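Local coordinates for UDP-glucose:anthocyanidin 3-O-glucosyltransferase (Clitoria ternatea, PDB 4REL), which is a plant glycosyltransferase of the GT-B fold, built of two Rossmann-like domains, each with a parallel sheet flanked by helices, at residues A[120-123]-A[124-127]; A[182-185]-A[186-190]; A[196-199]-A[200-204]; A[221-224]-A[225-229]. All blocks are in the same frame, centred on the assembly; numbering follows the deposited sequence.

Contact 1 (A[120-123]-A[124-127])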
ATOM      1  N   SER A 120      14.827  13.650   1.395  1.00  8.02           N
ATOM      2  CA  SER A 120      14.123  14.809   0.848  1.00 10.89           C
ATOM      3  C   SER A 120      13.775  15.840   1.919  1.00 11.83           C
ATOM      4  O   SER A 120      13.536  17.004   1.605  1.00 11.02           O
ATOM      5  CB  SER A 120      12.885  14.396   0.032  1.00  7.73           C
ATOM      6  OG  SER A 120      11.886  13.835   0.856  1.00  8.78           O
ATOM      7  N   LEU A 121      13.763  15.432   3.189  1.00  9.66           N
ATOM      8  CA  LEU A 121      13.569  16.410   4.251  1.00  7.82           C
ATOM      9  C   LEU A 121      14.777  17.333   4.342  1.00  8.59           C
ATOM     10  O   LEU A 121      14.628  18.544   4.550  1.00 13.14           O
ATOM     11  CB  LEU A 121      13.301  15.717   5.596  1.00 10.21           C
ATOM     12  CG  LEU A 121      13.362  16.610   6.844  1.00 10.73           C
ATOM     13  CD1 LEU A 121      12.314  17.707   6.831  1.00 11.02           C
ATOM     14  CD2 LEU A 121      13.203  15.733   8.089  1.00  8.54           C
ATOM     15  N   LEU A 122      15.971  16.768   4.177  1.00  9.16           N
ATOM     16  CA  LEU A 122      17.195  17.565   4.172  1.00 11.37           C
ATOM     17  C   LEU A 122      17.154  18.563   3.028  1.00 12.57           C
ATOM     18  O   LEU A 122      17.582  19.720   3.175  1.00 13.91           O
ATOM     19  CB  LEU A 122      18.427  16.674   4.015  1.00 10.36           C
ATOM     20  CG  LEU A 122      18.736  15.671   5.113  1.00 22.23           C
ATOM     21  CD1 LEU A 122      19.962  14.844   4.727  1.00 17.60           C
ATOM     22  CD2 LEU A 122      18.953  16.396   6.433  1.00 21.92           C
ATOM     23  N   VAL A 123      16.627  18.116   1.889  1.00  9.05           N
ATOM     24  CA  VAL A 123      16.505  18.971   0.708  1.00 13.95           C
ATOM     25  C   VAL A 123      15.552  20.126   1.010  1.00 13.65           C
ATOM     26  O   VAL A 123      15.835  21.284   0.695  1.00 13.29           O
ATOM     27  CB  VAL A 123      16.005  18.170  -0.518  1.00 12.91           C
ATOM     28  CG1 VAL A 123      15.693  19.096  -1.695  1.00 13.73           C
ATOM     29  CG2 VAL A 123      17.050  17.145  -0.934  1.00  7.47           C
ATOM     30  N   ALA A 124      14.422  19.806   1.627  1.00  8.54           N
ATOM     31  CA  ALA A 124      13.442  20.835   1.968  1.00  8.57           C
ATOM     32  C   ALA A 124      14.035  21.832   2.959  1.00 12.96           C
ATOM     33  O   ALA A 124      13.817  23.037   2.845  1.00 12.38           O
ATOM     34  CB  ALA A 124      12.178  20.206   2.533  1.00 10.60           C
ATOM     35  N   GLN A 125      14.802  21.331   3.924  1.00 10.46           N
ATOM     36  CA  GLN A 125      15.397  22.207   4.926  1.00 13.45           C
ATOM     37  C   GLN A 125      16.443  23.141   4.311  1.00 17.13           C
ATOM     38  O   GLN A 125      16.525  24.320   4.669  1.00 18.08           O
ATOM     39  CB  GLN A 125      15.952  21.393   6.099  1.00 13.54           C
ATOM     40  CG  GLN A 125      14.847  20.780   6.957  1.00 13.40           C
ATOM     41  CD  GLN A 125      15.372  19.752   7.938  1.00 20.95           C
ATOM     42  OE1 GLN A 125      16.471  19.225   7.772  1.00 22.96           O
ATOM     43  NE2 GLN A 125      14.581  19.452   8.958  1.00 23.79           N
ATOM     44  N   THR A 126      17.213  22.617   3.366  1.00 13.00           N
ATOM     45  CA  THR A 126      18.189  23.411   2.629  1.00 14.61           C
ATOM     46  C   THR A 126      17.530  24.548   1.841  1.00 18.60           C
ATOM     47  O   THR A 126      18.036  25.681   1.806  1.00 17.85           O
ATOM     48  CB  THR A 126      18.999  22.517   1.682  1.00 15.73           C
ATOM     49  OG1 THR A 126      19.858  21.684   2.463  1.00 19.65           O
ATOM     50  CG2 THR A 126      19.832  23.354   0.739  1.00 21.26           C
ATOM     51  N   LEU A 127      16.390  24.250   1.226  1.00 12.21           N
ATOM     52  CA  LEU A 127      15.658  25.240   0.433  1.00 14.29           C
ATOM     53  C   LEU A 127      14.790  26.149   1.304  1.00 15.85           C
ATOM     54  O   LEU A 127      14.235  27.147   0.819  1.00 18.85           O
ATOM     55  CB  LEU A 127      14.784  24.536  -0.608  1.00 14.15           C
ATOM     56  CG  LEU A 127      15.510  23.683  -1.644  1.00 12.50           C
ATOM     57  CD1 LEU A 127      14.511  22.981  -2.545  1.00 10.86           C
ATOM     58  CD2 LEU A 127      16.469  24.557  -2.471  1.00 14.45           C
TER
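Helix 119-127, the crossover helix between parallel strands 110-114 and 131-135 in a beta-alpha-beta unit, brings Leu121 and Gln125 together one turn apart. The amide end of Gln125 lies across the branched tip of Leu121, with NE2 3.6 Å from Leu121 CD1. Two features place it there: Leu121 turns its CG away from its own backbone N (chi1 168°), and the Gln125 chain runs extended beyond CG, which itself rests 3.3 Å from Leu121 O. The contact with Leu121 is thus made by the nitrogen side of the amide, while the oxygen side faces Leu122, OE1 lying 4.0 Å from Leu122 CD2. NE2 has a polar partner as well, Gln205 OE1, and that bond probably helps to fix the rotation of the amide.

Further along, Val123 and Leu127 lie side by side and point the same way, CG1 of Val123 meeting CD1 of Leu127 at 4.1 Å. The backbone underneath is regular alpha helix: Ala124 N binds Ser120 O at 2.9 Å, Thr126 N binds Leu122 O at 2.9 Å, and Leu127 N binds Val123 O at 3.1 Å.

Burial follows the helical period. Ser120, Leu121, Val123 and Ala124 are covered, while Leu122 and Thr126 lie on the outer side. Ser120 OG is hydrogen-bonded to Val117 O and Trp131 NE1, and Val123 packs on Ile111 of strand 110-114 and on Pro90, Arg94 and Ile97 of helix 89-104. Leu121 and Ala124 rest on Trp131, at the start of strand 131-135.

Contact 2 (A[182-185]-A[186-190])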
ATOM      1  N   MET A 182      12.283  -3.810  11.633  1.00 14.35           N
ATOM      2  CA  MET A 182      12.492  -2.836  12.702  1.00 14.34           C
ATOM      3  C   MET A 182      13.148  -3.463  13.921  1.00 12.88           C
ATOM      4  O   MET A 182      13.602  -2.753  14.819  1.00 17.45           O
ATOM      5  CB  MET A 182      11.209  -2.071  13.061  1.00 21.45           C
ATOM      6  CG  MET A 182      10.185  -2.820  13.879  1.00 25.80           C
ATOM      7  SD  MET A 182       8.832  -1.704  14.374  1.00 25.68           S
ATOM      8  CE  MET A 182       9.711  -0.533  15.383  1.00 31.52           C
ATOM      9  N   LEU A 183      13.223  -4.790  13.918  1.00 13.39           N
ATOM     10  CA  LEU A 183      13.861  -5.530  15.001  1.00 13.65           C
ATOM     11  C   LEU A 183      15.328  -5.871  14.707  1.00 19.11           C
ATOM     12  O   LEU A 183      16.118  -6.066  15.638  1.00 18.31           O
ATOM     13  CB  LEU A 183      13.091  -6.823  15.277  1.00 15.24           C
ATOM     14  CG  LEU A 183      11.614  -6.721  15.654  1.00 20.73           C
ATOM     15  CD1 LEU A 183      11.067  -8.105  15.951  1.00 21.54           C
ATOM     16  CD2 LEU A 183      11.410  -5.801  16.852  1.00 19.44           C
ATOM     17  N   ASP A 184      15.685  -5.972  13.423  1.00 20.73           N
ATOM     18  CA  ASP A 184      17.030  -6.402  13.032  1.00 21.66           C
ATOM     19  C   ASP A 184      18.096  -5.449  13.562  1.00 25.98           C
ATOM     20  O   ASP A 184      17.969  -4.237  13.421  1.00 26.20           O
ATOM     21  CB  ASP A 184      17.161  -6.483  11.509  1.00 23.32           C
ATOM     22  CG  ASP A 184      16.413  -7.663  10.910  1.00 21.52           C
ATOM     23  OD1 ASP A 184      16.227  -8.683  11.610  1.00 23.34           O
ATOM     24  OD2 ASP A 184      16.017  -7.561   9.728  1.00 21.96           O
ATOM     25  N   VAL A 185      19.139  -6.009  14.171  1.00 34.74           N
ATOM     26  CA  VAL A 185      20.277  -5.224  14.642  1.00 39.71           C
ATOM     27  C   VAL A 185      21.573  -5.823  14.102  1.00 37.26           C
ATOM     28  O   VAL A 185      21.676  -7.038  13.928  1.00 47.12           O
ATOM     29  CB  VAL A 185      20.332  -5.152  16.188  1.00 42.90           C
ATOM     30  CG1 VAL A 185      19.182  -4.307  16.728  1.00 41.74           C
ATOM     31  CG2 VAL A 185      20.304  -6.551  16.789  1.00 43.47           C
ATOM     32  N   GLY A 186      22.557  -4.975  13.827  1.00 33.34           N
ATOM     33  CA  GLY A 186      23.841  -5.451  13.343  1.00 35.70           C
ATOM     34  C   GLY A 186      23.888  -5.705  11.847  1.00 36.92           C
ATOM     35  O   GLY A 186      23.348  -4.929  11.062  1.00 34.69           O
ATOM     36  N   GLU A 187      24.540  -6.799  11.460  1.00 38.89           N
ATOM     37  CA  GLU A 187      24.721  -7.156  10.051  1.00 37.49           C
ATOM     38  C   GLU A 187      23.394  -7.289   9.301  1.00 32.99           C
ATOM     39  O   GLU A 187      23.334  -7.044   8.097  1.00 34.40           O
ATOM     40  CB  GLU A 187      25.536  -8.456   9.934  1.00 39.23           C
ATOM     41  CG  GLU A 187      25.895  -8.889   8.506  1.00 38.60           C
ATOM     42  CD  GLU A 187      24.877  -9.848   7.898  1.00 47.86           C
ATOM     43  OE1 GLU A 187      24.321 -10.686   8.644  1.00 49.84           O
ATOM     44  OE2 GLU A 187      24.636  -9.764   6.671  1.00 46.99           O
ATOM     45  N   LYS A 188      22.337  -7.679  10.011  1.00 30.39           N
ATOM     46  CA  LYS A 188      21.023  -7.831   9.395  1.00 25.07           C
ATOM     47  C   LYS A 188      20.412  -6.478   8.991  1.00 23.71           C
ATOM     48  O   LYS A 188      19.547  -6.430   8.111  1.00 29.49           O
ATOM     49  CB  LYS A 188      20.070  -8.592  10.327  1.00 27.93           C
ATOM     50  CG  LYS A 188      20.121 -10.115  10.190  1.00 35.40           C
ATOM     51  CD  LYS A 188      19.312 -10.789  11.298  1.00 48.43           C
ATOM     52  CE  LYS A 188      19.192 -12.297  11.087  1.00 53.13           C
ATOM     53  NZ  LYS A 188      18.179 -12.644  10.047  1.00 53.33           N
ATOM     54  N   GLU A 189      20.860  -5.391   9.622  1.00 17.11           N
ATOM     55  CA  GLU A 189      20.318  -4.056   9.312  1.00 16.88           C
ATOM     56  C   GLU A 189      20.689  -3.644   7.903  1.00 21.58           C
ATOM     57  O   GLU A 189      21.771  -3.963   7.413  1.00 24.39           O
ATOM     58  CB  GLU A 189      20.839  -2.990  10.271  1.00 24.60           C
ATOM     59  CG  GLU A 189      20.498  -3.226  11.720  1.00 39.96           C
ATOM     60  CD  GLU A 189      20.890  -2.056  12.599  1.00 47.66           C
ATOM     61  OE1 GLU A 189      21.659  -2.266  13.564  1.00 55.28           O
ATOM     62  OE2 GLU A 189      20.421  -0.930  12.324  1.00 42.68           O
ATOM     63  N   THR A 190      19.792  -2.925   7.247  1.00 12.51           N
ATOM     64  CA  THR A 190      20.067  -2.463   5.896  1.00 14.22           C
ATOM     65  C   THR A 190      19.870  -0.959   5.867  1.00 13.77           C
ATOM     66  O   THR A 190      19.288  -0.395   6.797  1.00 14.11           O
ATOM     67  CB  THR A 190      19.128  -3.123   4.875  1.00 17.01           C
ATOM     68  OG1 THR A 190      17.770  -2.787   5.194  1.00 14.65           O
ATOM     69  CG2 THR A 190      19.299  -4.652   4.888  1.00 17.94           C
TER
HETATM   70  O   HOH W   1      17.077  -5.304   8.233  1.00 25.96           O
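A water bridges Asp184 and Lys188, donating to Lys188 O at 2.7 Å from its own oxygen and to Asp184 OD2 at 2.9 Å. The other carboxylate oxygen of Asp184, OD1, is bonded to Gln180 NE2, so both oxygens have partners, which probably fixes much of the group's rotation. The side chain of Lys188 crosses that of Asp184 by its aliphatic part: the two CB atoms are 3.8 Å apart, and Lys188 CD passes 3.7 Å from Asp184 OD1. The ammonium group leads away, leaving Lys188 NZ 4.7 Å from Asp184 OD1, so any attraction between the charges acts without direct contact.

Residues 186-189 form a type I beta turn, closed by Glu189 N on Gly186 O at 2.9 Å, in the loop that leads to helix 191-197. Gly186 enters it with a positive phi (83°), a conformation that at these angles calls for glycine. The extended side chain of Glu189 runs back alongside the Asp184-Val185 backbone to Gly186 N: Glu189 CG lies 3.2 Å from Asp184 O, and Glu189 OE1 accepts Gly186 N at 2.9 Å through the lone pair pointing away from OE2. Backbone and carboxylate therefore tie the same two residues together twice. OE2 has a long, weak ion pair with Arg194. Just after the turn, Thr190 takes the N-cap position of helix 191-197.

Contact 3 (A[196-199]-A[200-204]). With KMP (3,5,7-trihydroxy-2-(4-hydroxyphenyl)-4H-chromen-4-one), chain B.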
ATOM      1  N   LEU A 196      13.777   3.470   7.655  1.00  8.84           N
ATOM      2  CA  LEU A 196      12.471   3.312   8.290  1.00 10.82           C
ATOM      3  C   LEU A 196      12.562   3.588   9.789  1.00  8.95           C
ATOM      4  O   LEU A 196      11.714   4.280  10.353  1.00 10.28           O
ATOM      5  CB  LEU A 196      11.867   1.929   8.006  1.00 12.36           C
ATOM      6  CG  LEU A 196      10.923   1.901   6.792  1.00 14.48           C
ATOM      7  CD1 LEU A 196      11.581   2.463   5.533  1.00 14.60           C
ATOM      8  CD2 LEU A 196      10.416   0.499   6.526  1.00 13.53           C
ATOM      9  N   ASN A 197      13.612   3.095  10.436  1.00  9.69           N
ATOM     10  CA  ASN A 197      13.736   3.293  11.873  1.00 10.53           C
ATOM     11  C   ASN A 197      13.971   4.740  12.290  1.00 13.52           C
ATOM     12  O   ASN A 197      13.864   5.065  13.462  1.00 16.50           O
ATOM     13  CB  ASN A 197      14.839   2.410  12.441  1.00 12.63           C
ATOM     14  CG  ASN A 197      14.457   0.954  12.438  1.00 24.30           C
ATOM     15  OD1 ASN A 197      15.316   0.072  12.402  1.00 36.10           O
ATOM     16  ND2 ASN A 197      13.154   0.690  12.455  1.00 16.89           N
ATOM     17  N   SER A 198      14.293   5.604  11.333  1.00 10.39           N
ATOM     18  CA  SER A 198      14.488   7.022  11.626  1.00 12.05           C
ATOM     19  C   SER A 198      13.183   7.804  11.536  1.00 13.57           C
ATOM     20  O   SER A 198      13.159   9.006  11.806  1.00 11.43           O
ATOM     21  CB  SER A 198      15.504   7.649  10.664  1.00 14.91           C
ATOM     22  OG  SER A 198      14.943   7.873   9.375  1.00 15.39           O
ATOM     23  N   LEU A 199      12.096   7.138  11.155  1.00  9.71           N
ATOM     24  CA  LEU A 199      10.840   7.859  10.902  1.00  8.29           C
ATOM     25  C   LEU A 199      10.266   8.571  12.137  1.00 10.76           C
ATOM     26  O   LEU A 199       9.601   9.595  12.010  1.00 11.22           O
ATOM     27  CB  LEU A 199       9.796   6.928  10.290  1.00  7.47           C
ATOM     28  CG  LEU A 199       9.999   6.588   8.813  1.00  8.57           C
ATOM     29  CD1 LEU A 199       9.080   5.433   8.446  1.00 11.42           C
ATOM     30  CD2 LEU A 199       9.727   7.817   7.925  1.00  6.77           C
ATOM     31  N   GLY A 200      10.524   8.028  13.322  1.00 10.38           N
ATOM     32  CA  GLY A 200      10.063   8.651  14.551  1.00 10.50           C
ATOM     33  C   GLY A 200      10.649  10.037  14.743  1.00 12.53           C
ATOM     34  O   GLY A 200       9.996  10.938  15.281  1.00 13.60           O
ATOM     35  N   VAL A 201      11.883  10.224  14.286  1.00  9.89           N
ATOM     36  CA  VAL A 201      12.536  11.515  14.402  1.00  7.68           C
ATOM     37  C   VAL A 201      12.246  12.375  13.169  1.00 12.59           C
ATOM     38  O   VAL A 201      12.125  13.602  13.259  1.00 14.71           O
ATOM     39  CB  VAL A 201      14.055  11.339  14.569  1.00 16.42           C
ATOM     40  CG1 VAL A 201      14.765  12.680  14.475  1.00 18.80           C
ATOM     41  CG2 VAL A 201      14.357  10.696  15.906  1.00 19.07           C
ATOM     42  N   VAL A 202      12.126  11.722  12.020  1.00 11.26           N
ATOM     43  CA  VAL A 202      11.900  12.429  10.755  1.00 12.43           C
ATOM     44  C   VAL A 202      10.490  13.029  10.642  1.00 12.41           C
ATOM     45  O   VAL A 202      10.334  14.212  10.334  1.00 11.65           O
ATOM     46  CB  VAL A 202      12.193  11.513   9.542  1.00 12.71           C
ATOM     47  CG1 VAL A 202      11.631  12.119   8.237  1.00  9.75           C
ATOM     48  CG2 VAL A 202      13.693  11.267   9.408  1.00 14.53           C
ATOM     49  N   LEU A 203       9.467  12.222  10.903  1.00 10.51           N
ATOM     50  CA  LEU A 203       8.083  12.640  10.652  1.00  7.19           C
ATOM     51  C   LEU A 203       7.575  13.895  11.408  1.00  9.08           C
ATOM     52  O   LEU A 203       6.796  14.672  10.843  1.00  8.98           O
ATOM     53  CB  LEU A 203       7.110  11.469  10.833  1.00  8.28           C
ATOM     54  CG  LEU A 203       7.246  10.358   9.791  1.00 11.25           C
ATOM     55  CD1 LEU A 203       6.358   9.185  10.155  1.00 13.15           C
ATOM     56  CD2 LEU A 203       6.874  10.890   8.413  1.00 15.96           C
ATOM     57  N   PRO A 204       7.999  14.103  12.671  1.00  9.28           N
ATOM     58  CA  PRO A 204       7.545  15.336  13.327  1.00 10.63           C
ATOM     59  C   PRO A 204       8.103  16.616  12.693  1.00  9.19           C
ATOM     60  O   PRO A 204       7.638  17.723  13.010  1.00 11.58           O
ATOM     61  CB  PRO A 204       8.066  15.174  14.765  1.00 10.71           C
ATOM     62  CG  PRO A 204       8.098  13.693  14.967  1.00  7.80           C
ATOM     63  CD  PRO A 204       8.609  13.176  13.646  1.00  8.43           C
TER
HETATM   64  C1  KMP B1001       7.657  -1.906   6.700  1.00 19.06           C
HETATM   65  C2  KMP B1001       6.819  -1.341   5.754  1.00 21.94           C
HETATM   66  C3  KMP B1001       7.157  -1.494   4.322  1.00 18.97           C
HETATM   67  C4  KMP B1001       8.371  -2.245   3.942  1.00 20.39           C
HETATM   68  C5  KMP B1001       9.150  -2.771   4.965  1.00 19.25           C
HETATM   69  C6  KMP B1001       8.798  -2.604   6.307  1.00 19.88           C
HETATM   70  C9  KMP B1001       6.297  -0.913   3.265  1.00 24.66           C
HETATM   71  C10 KMP B1001       6.712  -1.111   1.857  1.00 23.50           C
HETATM   72  C11 KMP B1001       7.965  -1.885   1.579  1.00 23.32           C
HETATM   73  C14 KMP B1001       8.456  -2.137   0.188  1.00 25.63           C
HETATM   74  C15 KMP B1001       7.947  -1.453  -0.915  1.00 29.35           C
HETATM   75  C16 KMP B1001       8.425  -1.715  -2.190  1.00 32.35           C
HETATM   76  C17 KMP B1001       9.415  -2.667  -2.375  1.00 33.15           C
HETATM   77  C18 KMP B1001       9.931  -3.351  -1.282  1.00 32.06           C
HETATM   78  C19 KMP B1001       9.454  -3.083  -0.006  1.00 27.69           C
HETATM   79  O12 KMP B1001       8.711  -2.405   2.619  1.00 22.88           O
HETATM   80  O13 KMP B1001       5.259  -0.277   3.565  1.00 26.23           O
HETATM   81  O24 KMP B1001       9.878  -2.923  -3.630  1.00 37.97           O
HETATM   82  O27 KMP B1001       5.924  -0.591   0.876  1.00 23.83           O
HETATM   83  O29 KMP B1001       9.600  -3.142   7.267  1.00 21.39           O
HETATM   84  O30 KMP B1001       5.701  -0.655   6.116  1.00 26.17           O
HETATM   85  O   HOH W   2      13.202   7.366  14.858  1.00 15.94           O
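The helix that brings Leu196 into the KMP pocket is followed, after a break at Ser198, by the short helix 199-202. Leu196 meets the ligand with one methyl: CD2 sits above the face of the fused hydroxylated ring, 3.5 Å from KMP C6, while His17 and Asp181 hold KMP by hydrogen bonds.

Beyond the pocket, Ser198 O is gripped by two backbone donors. Val202 N reaches Ser198 O at 2.9 Å in the carbonyl plane. Val201 N, 3.0 Å from Ser198 O, comes from 51° above that plane and makes a more bent bond. Leu203 N binds Leu199 O almost straight (168°).

These bonds start a new helical turn after the break that follows helix 191-197, and the turn lies over strand 131-135 of the seven-stranded parallel sheet: Leu199 rests on Trp135, Val202 on Trp131, and Leu203 on Ala133. The side chains of Leu199 and Leu203 meet at an angle, CD2 of Leu199 touching CG of Leu203 at 4.0 Å. On another side, the Ser198 hydroxyl stands between its own backbone N and carbonyl carbon (chi1 76°), which puts Ser198 OG 3.6 Å from Val202 CG2 while it is bonded to Thr195 O. A water spans the junction, donating to Asn197 O at 2.8 Å and weakly accepting from Val201 N. Leu203 and Pro204 are in 3-10 conformation; the proline nitrogen has no hydrogen to give to Gly200 O.

Contact 4 (A[221-224]-A[225-229])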
ATOM      1  N   LEU A 221      -8.315   6.486  18.909  1.00 14.92           N
ATOM      2  CA  LEU A 221      -7.179   6.723  19.808  1.00 15.47           C
ATOM      3  C   LEU A 221      -5.840   6.719  19.081  1.00 14.96           C
ATOM      4  O   LEU A 221      -4.940   7.482  19.429  1.00 16.67           O
ATOM      5  CB  LEU A 221      -7.144   5.697  20.945  1.00 20.26           C
ATOM      6  CG  LEU A 221      -7.734   6.165  22.269  1.00 34.85           C
ATOM      7  CD1 LEU A 221      -9.198   6.544  22.107  1.00 39.06           C
ATOM      8  CD2 LEU A 221      -7.561   5.088  23.333  1.00 34.98           C
ATOM      9  N   PHE A 222      -5.696   5.841  18.089  1.00 11.85           N
ATOM     10  CA  PHE A 222      -4.507   5.871  17.254  1.00 15.64           C
ATOM     11  C   PHE A 222      -4.412   7.219  16.541  1.00 10.17           C
ATOM     12  O   PHE A 222      -3.329   7.808  16.454  1.00 11.70           O
ATOM     13  CB  PHE A 222      -4.498   4.719  16.235  1.00 14.36           C
ATOM     14  CG  PHE A 222      -3.645   4.990  15.035  1.00 11.31           C
ATOM     15  CD1 PHE A 222      -2.270   4.818  15.086  1.00 12.55           C
ATOM     16  CD2 PHE A 222      -4.218   5.430  13.844  1.00 12.92           C
ATOM     17  CE1 PHE A 222      -1.476   5.091  13.959  1.00 14.33           C
ATOM     18  CE2 PHE A 222      -3.436   5.698  12.734  1.00 14.74           C
ATOM     19  CZ  PHE A 222      -2.066   5.530  12.794  1.00 15.58           C
ATOM     20  N   VAL A 223      -5.540   7.709  16.030  1.00  9.84           N
ATOM     21  CA  VAL A 223      -5.533   8.961  15.291  1.00 11.47           C
ATOM     22  C   VAL A 223      -5.127  10.084  16.230  1.00 14.47           C
ATOM     23  O   VAL A 223      -4.278  10.902  15.879  1.00 11.48           O
ATOM     24  CB  VAL A 223      -6.896   9.257  14.641  1.00 12.55           C
ATOM     25  CG1 VAL A 223      -6.894  10.634  13.987  1.00 19.15           C
ATOM     26  CG2 VAL A 223      -7.242   8.171  13.617  1.00 10.64           C
ATOM     27  N   LYS A 224      -5.706  10.101  17.433  1.00 13.18           N
ATOM     28  CA  LYS A 224      -5.340  11.110  18.431  1.00 15.35           C
ATOM     29  C   LYS A 224      -3.871  11.015  18.808  1.00 15.55           C
ATOM     30  O   LYS A 224      -3.191  12.028  18.913  1.00 15.72           O
ATOM     31  CB  LYS A 224      -6.206  11.002  19.688  1.00 19.68           C
ATOM     32  CG  LYS A 224      -7.609  11.531  19.502  1.00 20.14           C
ATOM     33  CD  LYS A 224      -8.338  11.597  20.836  1.00 33.01           C
ATOM     34  CE  LYS A 224      -9.696  12.262  20.679  1.00 39.90           C
ATOM     35  NZ  LYS A 224     -10.378  12.442  21.991  1.00 42.16           N
ATOM     36  N   TYR A 225      -3.382   9.796  19.005  1.00 13.04           N
ATOM     37  CA  TYR A 225      -1.968   9.603  19.304  1.00 15.70           C
ATOM     38  C   TYR A 225      -1.071  10.195  18.210  1.00 14.08           C
ATOM     39  O   TYR A 225      -0.107  10.905  18.504  1.00 13.23           O
ATOM     40  CB  TYR A 225      -1.657   8.116  19.520  1.00 13.81           C
ATOM     41  CG  TYR A 225      -0.196   7.818  19.782  1.00 15.48           C
ATOM     42  CD1 TYR A 225       0.362   8.037  21.035  1.00 15.55           C
ATOM     43  CD2 TYR A 225       0.619   7.302  18.780  1.00 16.64           C
ATOM     44  CE1 TYR A 225       1.696   7.750  21.282  1.00 17.59           C
ATOM     45  CE2 TYR A 225       1.957   7.015  19.017  1.00 17.38           C
ATOM     46  CZ  TYR A 225       2.484   7.244  20.268  1.00 16.61           C
ATOM     47  OH  TYR A 225       3.799   6.961  20.518  1.00 16.36           O
ATOM     48  N   MET A 226      -1.386   9.925  16.949  1.00 13.32           N
ATOM     49  CA  MET A 226      -0.544  10.440  15.883  1.00 12.39           C
ATOM     50  C   MET A 226      -0.630  11.953  15.782  1.00 10.84           C
ATOM     51  O   MET A 226       0.355  12.604  15.468  1.00 13.91           O
ATOM     52  CB  MET A 226      -0.860   9.782  14.540  1.00 13.43           C
ATOM     53  CG  MET A 226      -0.493   8.307  14.489  1.00 17.68           C
ATOM     54  SD  MET A 226       1.244   7.989  14.905  1.00 18.69           S
ATOM     55  CE  MET A 226       2.015   9.225  13.868  1.00 10.69           C
ATOM     56  N   ARG A 227      -1.801  12.522  16.058  1.00 11.24           N
ATOM     57  CA  ARG A 227      -1.934  13.978  16.033  0.50 12.54           C
ATOM     58  C   ARG A 227      -1.028  14.614  17.079  1.00 14.95           C
ATOM     59  O   ARG A 227      -0.515  15.714  16.884  1.00 15.15           O
ATOM     60  CB  ARG A 227      -3.384  14.417  16.256  0.50 14.32           C
ATOM     61  CG  ARG A 227      -4.315  14.029  15.128  0.50 17.80           C
ATOM     62  CD  ARG A 227      -5.653  14.753  15.208  0.50 18.67           C
ATOM     63  NE  ARG A 227      -6.623  14.152  14.299  0.50 15.27           N
ATOM     64  CZ  ARG A 227      -6.628  14.331  12.981  0.50 12.04           C
ATOM     65  NH1 ARG A 227      -5.725  15.118  12.406  0.50  9.12           N
ATOM     66  NH2 ARG A 227      -7.551  13.736  12.240  0.50 14.95           N
ATOM     67  N   SER A 228      -0.831  13.912  18.187  1.00 12.96           N
ATOM     68  CA  SER A 228       0.001  14.425  19.271  1.00 14.06           C
ATOM     69  C   SER A 228       1.491  14.369  18.927  1.00 15.69           C
ATOM     70  O   SER A 228       2.314  15.005  19.583  1.00 15.75           O
ATOM     71  CB  SER A 228      -0.258  13.656  20.566  1.00 15.45           C
ATOM     72  OG  SER A 228       0.444  12.432  20.573  1.00 16.24           O
ATOM     73  N   LYS A 229       1.837  13.615  17.890  1.00 12.94           N
ATOM     74  CA  LYS A 229       3.238  13.453  17.500  1.00 12.04           C
ATOM     75  C   LYS A 229       3.639  14.310  16.311  1.00 12.87           C
ATOM     76  O   LYS A 229       4.828  14.529  16.081  1.00 15.87           O
ATOM     77  CB  LYS A 229       3.525  11.989  17.154  1.00 13.39           C
ATOM     78  CG  LYS A 229       3.374  11.034  18.339  1.00 12.26           C
ATOM     79  CD  LYS A 229       4.446  11.289  19.401  1.00 17.78           C
ATOM     80  CE  LYS A 229       4.334  10.296  20.549  1.00 25.19           C
ATOM     81  NZ  LYS A 229       5.524  10.344  21.460  1.00 25.77           N
TER
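Met226 lies one turn after Phe222 on helix 220-229, and its CB, CG and SD all meet that residue. Met226 CB is 3.7 Å from Phe222 O. Met226 CG then comes up to the far part of the ring, 3.4 Å from Phe222 CE1 and 3.6 Å from Phe222 CZ, meeting it obliquely. The bend at chi2 (-55°) sets SD obliquely off the Phe222 ring; a second bend at chi3 (-48°) then turns the terminal CE. Met226 SD lies 5.0 Å from the Phe222 ring centroid, 49° off the ring normal, as an oblique Met-aromatic contact.

The helix is the crossover between strands 208-211 and 233-235. Met226 and Phe222 both face the latter strand, on Leu233 and Tyr235 respectively, and Val223 packs on both of these residues. Tyr225 points elsewhere; its hydroxyl is bonded to Asn147 ND2.

Regular backbone bonds carry the turn, among them Tyr225 N to Leu221 O at 2.8 Å. Near the end of the helix the Ser228 hydroxyl turns back, OG donating to Tyr225 O at 2.6 Å, a short bond that ties the side chain to the preceding turn. Between Phe222 and Met226 the contact is thus apolar and polarisable, with dispersion probably the main attraction, while the polar bonds are made by the backbone, the Ser228 and Tyr225 hydroxyls, and the Arg227 guanidinium, whose NH1 is bonded to Leu233 O.

Overall arrangement
Contacts 1 and 4 belong to crossover helices of beta-alpha-beta units on the same seven-stranded sheet, contact 3 to a short helix laid over its strand 131-135, and contact 2 to a surface loop. The first, third and fourth are partly buried and pack apolar side chains over helical backbone bonds, contact 1 adding a glutamine amide and contact 4 sulfur and an aromatic ring. Contact 2 instead uses carboxylates, a water and a tight turn. Contact 3 is the middle member: Val202 touches Leu121 of contact 1, Asn197 touches Met182 of contact 2, and Pro204 touches Lys229 of contact 4. Contacts 1 and 4 stay about 12 Å apart at their nearest atoms.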